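Local coordinates for carbohydrate kinase, FGGY (Novosphingobium aromaticivorans, PDB 3H6E), which probably phosphorylates a carbohydrate, acting as an FGGY-type kinase of the actin-like ATPase superfamily, at residues L407-P412 against I446-T451. Numbering follows the deposited sequence.
Sequences LASLRP and IEPLDT
With chi1 at -59°, the OG of S409 lies beside its own backbone N and anti to the carbonyl carbon, within reach of 446-451. The hydroxyl there takes up the backbone N-H of L449, OG to N 2.7 Å, in a moderately bent bond (147° at the hydrogen). OG also hydrogen-bonds to the carbonyl O of R405, one helical turn back, and so illustrates how a helix serine can return its proton to its own helix while accepting a loop N-H. P448 lies against the same residue, its CB 3.1 Å from S409 OG. On the preceding residue, the methyl of A408 points at the loop backbone and rests 3.4 Å from I446 O. I446 has CG2 anti to its backbone N, which sets CG2 3.9 Å from A408 CB while CG1 and CD1 lead away. The R405 guanidinium adds hydrogen bonds to the carbonyls of E447 and P448, so the polar grip on the loop falls on its backbone. This is surface packing within the C-terminal half of the kinase, where the last turn of helix 401-410 meets the chain leaving edge strand 443-445. I446 packs on V416 and T418 of neighbouring strand 415-419, and L457 of helix 457-468 touches both S409 and L449.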
ATOM      1  N   LEU A 407      11.484  -6.193 -17.629  1.00 30.71           N
ATOM      2  CA  LEU A 407      10.266  -5.402 -17.705  1.00 31.77           C
ATOM      3  C   LEU A 407      10.397  -4.344 -18.796  1.00 28.66           C
ATOM      4  O   LEU A 407       9.492  -4.151 -19.605  1.00 27.22           O
ATOM      5  CB  LEU A 407       9.969  -4.745 -16.356  1.00 29.24           C
ATOM      6  CG  LEU A 407       8.527  -4.277 -16.181  1.00 26.16           C
ATOM      7  CD1 LEU A 407       7.569  -5.442 -16.407  1.00 26.21           C
ATOM      8  CD2 LEU A 407       8.316  -3.640 -14.814  1.00 25.90           C
ATOM      9  N   ALA A 408      11.538  -3.664 -18.816  1.00 28.52           N
ATOM     10  CA  ALA A 408      11.811  -2.670 -19.847  1.00 31.01           C
ATOM     11  C   ALA A 408      11.681  -3.264 -21.253  1.00 32.35           C
ATOM     12  O   ALA A 408      11.115  -2.637 -22.153  1.00 31.30           O
ATOM     13  CB  ALA A 408      13.186  -2.076 -19.648  1.00 31.11           C
ATOM     14  N   SER A 409      12.196  -4.480 -21.428  1.00 31.27           N
ATOM     15  CA  SER A 409      12.150  -5.165 -22.718  1.00 31.42           C
ATOM     16  C   SER A 409      10.722  -5.498 -23.125  1.00 29.89           C
ATOM     17  O   SER A 409      10.336  -5.322 -24.281  1.00 30.32           O
ATOM     18  CB  SER A 409      12.986  -6.446 -22.680  1.00 32.72           C
ATOM     19  OG  SER A 409      14.340  -6.169 -22.363  1.00 33.51           O
ATOM     20  N   LEU A 410       9.941  -5.992 -22.170  1.00 29.91           N
ATOM     21  CA  LEU A 410       8.550  -6.346 -22.432  1.00 29.32           C
ATOM     22  C   LEU A 410       7.726  -5.120 -22.813  1.00 28.48           C
ATOM     23  O   LEU A 410       6.843  -5.200 -23.664  1.00 25.01           O
ATOM     24  CB  LEU A 410       7.936  -7.055 -21.222  1.00 28.70           C
ATOM     25  CG  LEU A 410       8.487  -8.458 -20.944  1.00 31.25           C
ATOM     26  CD1 LEU A 410       8.093  -8.944 -19.557  1.00 28.97           C
ATOM     27  CD2 LEU A 410       8.018  -9.431 -22.008  1.00 32.63           C
ATOM     28  N   ARG A 411       8.028  -3.987 -22.184  1.00 28.61           N
ATOM     29  CA  ARG A 411       7.336  -2.733 -22.464  1.00 27.82           C
ATOM     30  C   ARG A 411       8.281  -1.740 -23.132  1.00 27.62           C
ATOM     31  O   ARG A 411       8.707  -0.759 -22.515  1.00 26.94           O
ATOM     32  CB  ARG A 411       6.775  -2.143 -21.172  1.00 26.71           C
ATOM     33  CG  ARG A 411       6.099  -3.173 -20.291  1.00 26.98           C
ATOM     34  CD  ARG A 411       4.799  -2.630 -19.733  1.00 27.54           C
ATOM     35  NE  ARG A 411       3.869  -3.709 -19.428  1.00 26.29           N
ATOM     36  CZ  ARG A 411       2.557  -3.555 -19.311  1.00 25.91           C
ATOM     37  NH1 ARG A 411       1.999  -2.358 -19.481  1.00 22.53           N
ATOM     38  NH2 ARG A 411       1.803  -4.607 -19.026  1.00 26.74           N
ATOM     39  N   PRO A 412       8.601  -1.991 -24.410  1.00 28.18           N
ATOM     40  CA  PRO A 412       9.679  -1.326 -25.158  1.00 28.74           C
ATOM     41  C   PRO A 412       9.514   0.196 -25.290  1.00 26.16           C
ATOM     42  O   PRO A 412      10.497   0.927 -25.141  1.00 27.28           O
ATOM     43  CB  PRO A 412       9.592  -1.990 -26.536  1.00 27.61           C
ATOM     44  CG  PRO A 412       8.152  -2.438 -26.621  1.00 26.53           C
ATOM     45  CD  PRO A 412       7.882  -2.957 -25.257  1.00 26.93           C
ATOM     46  N   ILE A 446      15.274   2.462 -17.294  1.00 31.05           N
ATOM     47  CA  ILE A 446      15.870   1.140 -17.375  1.00 33.11           C
ATOM     48  C   ILE A 446      16.026   0.697 -18.822  1.00 33.71           C
ATOM     49  O   ILE A 446      15.091   0.788 -19.616  1.00 33.09           O
ATOM     50  CB  ILE A 446      15.031   0.098 -16.607  1.00 31.93           C
ATOM     51  CG1 ILE A 446      14.918   0.494 -15.136  1.00 31.53           C
ATOM     52  CG2 ILE A 446      15.644  -1.287 -16.744  1.00 30.19           C
ATOM     53  CD1 ILE A 446      16.260   0.733 -14.469  1.00 32.67           C
ATOM     54  N   GLU A 447      17.221   0.224 -19.156  1.00 35.42           N
ATOM     55  CA  GLU A 447      17.493  -0.312 -20.479  1.00 36.01           C
ATOM     56  C   GLU A 447      16.948  -1.729 -20.563  1.00 35.10           C
ATOM     57  O   GLU A 447      17.067  -2.497 -19.607  1.00 36.38           O
ATOM     58  CB  GLU A 447      19.001  -0.345 -20.730  1.00 38.26           C
ATOM     59  CG  GLU A 447      19.725   0.961 -20.444  1.00 40.36           C
ATOM     60  CD  GLU A 447      19.833   1.853 -21.667  1.00 46.42           C
ATOM     61  OE1 GLU A 447      18.793   2.114 -22.312  1.00 40.10           O
ATOM     62  OE2 GLU A 447      20.964   2.293 -21.978  1.00 48.95           O
ATOM     63  N   PRO A 448      16.346  -2.085 -21.706  1.00 32.14           N
ATOM     64  CA  PRO A 448      15.953  -3.480 -21.922  1.00 35.18           C
ATOM     65  C   PRO A 448      17.159  -4.409 -21.801  1.00 37.76           C
ATOM     66  O   PRO A 448      18.298  -3.945 -21.860  1.00 37.10           O
ATOM     67  CB  PRO A 448      15.441  -3.474 -23.365  1.00 33.76           C
ATOM     68  CG  PRO A 448      14.997  -2.079 -23.599  1.00 31.60           C
ATOM     69  CD  PRO A 448      15.944  -1.215 -22.822  1.00 31.61           C
ATOM     70  N   LEU A 449      16.908  -5.704 -21.631  1.00 38.22           N
ATOM     71  CA  LEU A 449      17.982  -6.686 -21.543  1.00 40.24           C
ATOM     72  C   LEU A 449      18.774  -6.734 -22.844  1.00 43.87           C
ATOM     73  O   LEU A 449      18.193  -6.802 -23.929  1.00 45.75           O
ATOM     74  CB  LEU A 449      17.416  -8.073 -21.235  1.00 38.78           C
ATOM     75  CG  LEU A 449      16.804  -8.302 -19.852  1.00 36.69           C
ATOM     76  CD1 LEU A 449      16.002  -9.590 -19.842  1.00 35.44           C
ATOM     77  CD2 LEU A 449      17.882  -8.323 -18.771  1.00 36.05           C
ATOM     78  N   ASP A 450      20.098  -6.703 -22.726  1.00 45.98           N
ATOM     79  CA  ASP A 450      20.992  -6.758 -23.883  1.00 50.19           C
ATOM     80  C   ASP A 450      20.696  -7.963 -24.780  1.00 53.12           C
ATOM     81  O   ASP A 450      20.380  -9.053 -24.299  1.00 51.22           O
ATOM     82  CB  ASP A 450      22.459  -6.782 -23.421  1.00 51.63           C
ATOM     83  CG  ASP A 450      23.454  -6.667 -24.577  1.00 58.52           C
ATOM     84  OD1 ASP A 450      23.061  -6.871 -25.747  1.00 58.92           O
ATOM     85  OD2 ASP A 450      24.640  -6.372 -24.312  1.00 58.08           O
ATOM     86  N   THR A 451      20.800  -7.751 -26.089  1.00 56.68           N
ATOM     87  CA  THR A 451      20.649  -8.826 -27.059  1.00 56.27           C
ATOM     88  C   THR A 451      22.011  -9.278 -27.580  1.00 56.58           C
ATOM     89  O   THR A 451      22.252 -10.472 -27.767  1.00 55.67           O
ATOM     90  CB  THR A 451      19.775  -8.390 -28.245  1.00 57.25           C
ATOM     91  OG1 THR A 451      18.732  -7.526 -27.776  1.00 56.44           O
ATOM     92  CG2 THR A 451      19.163  -9.606 -28.931  1.00 57.48           C
TER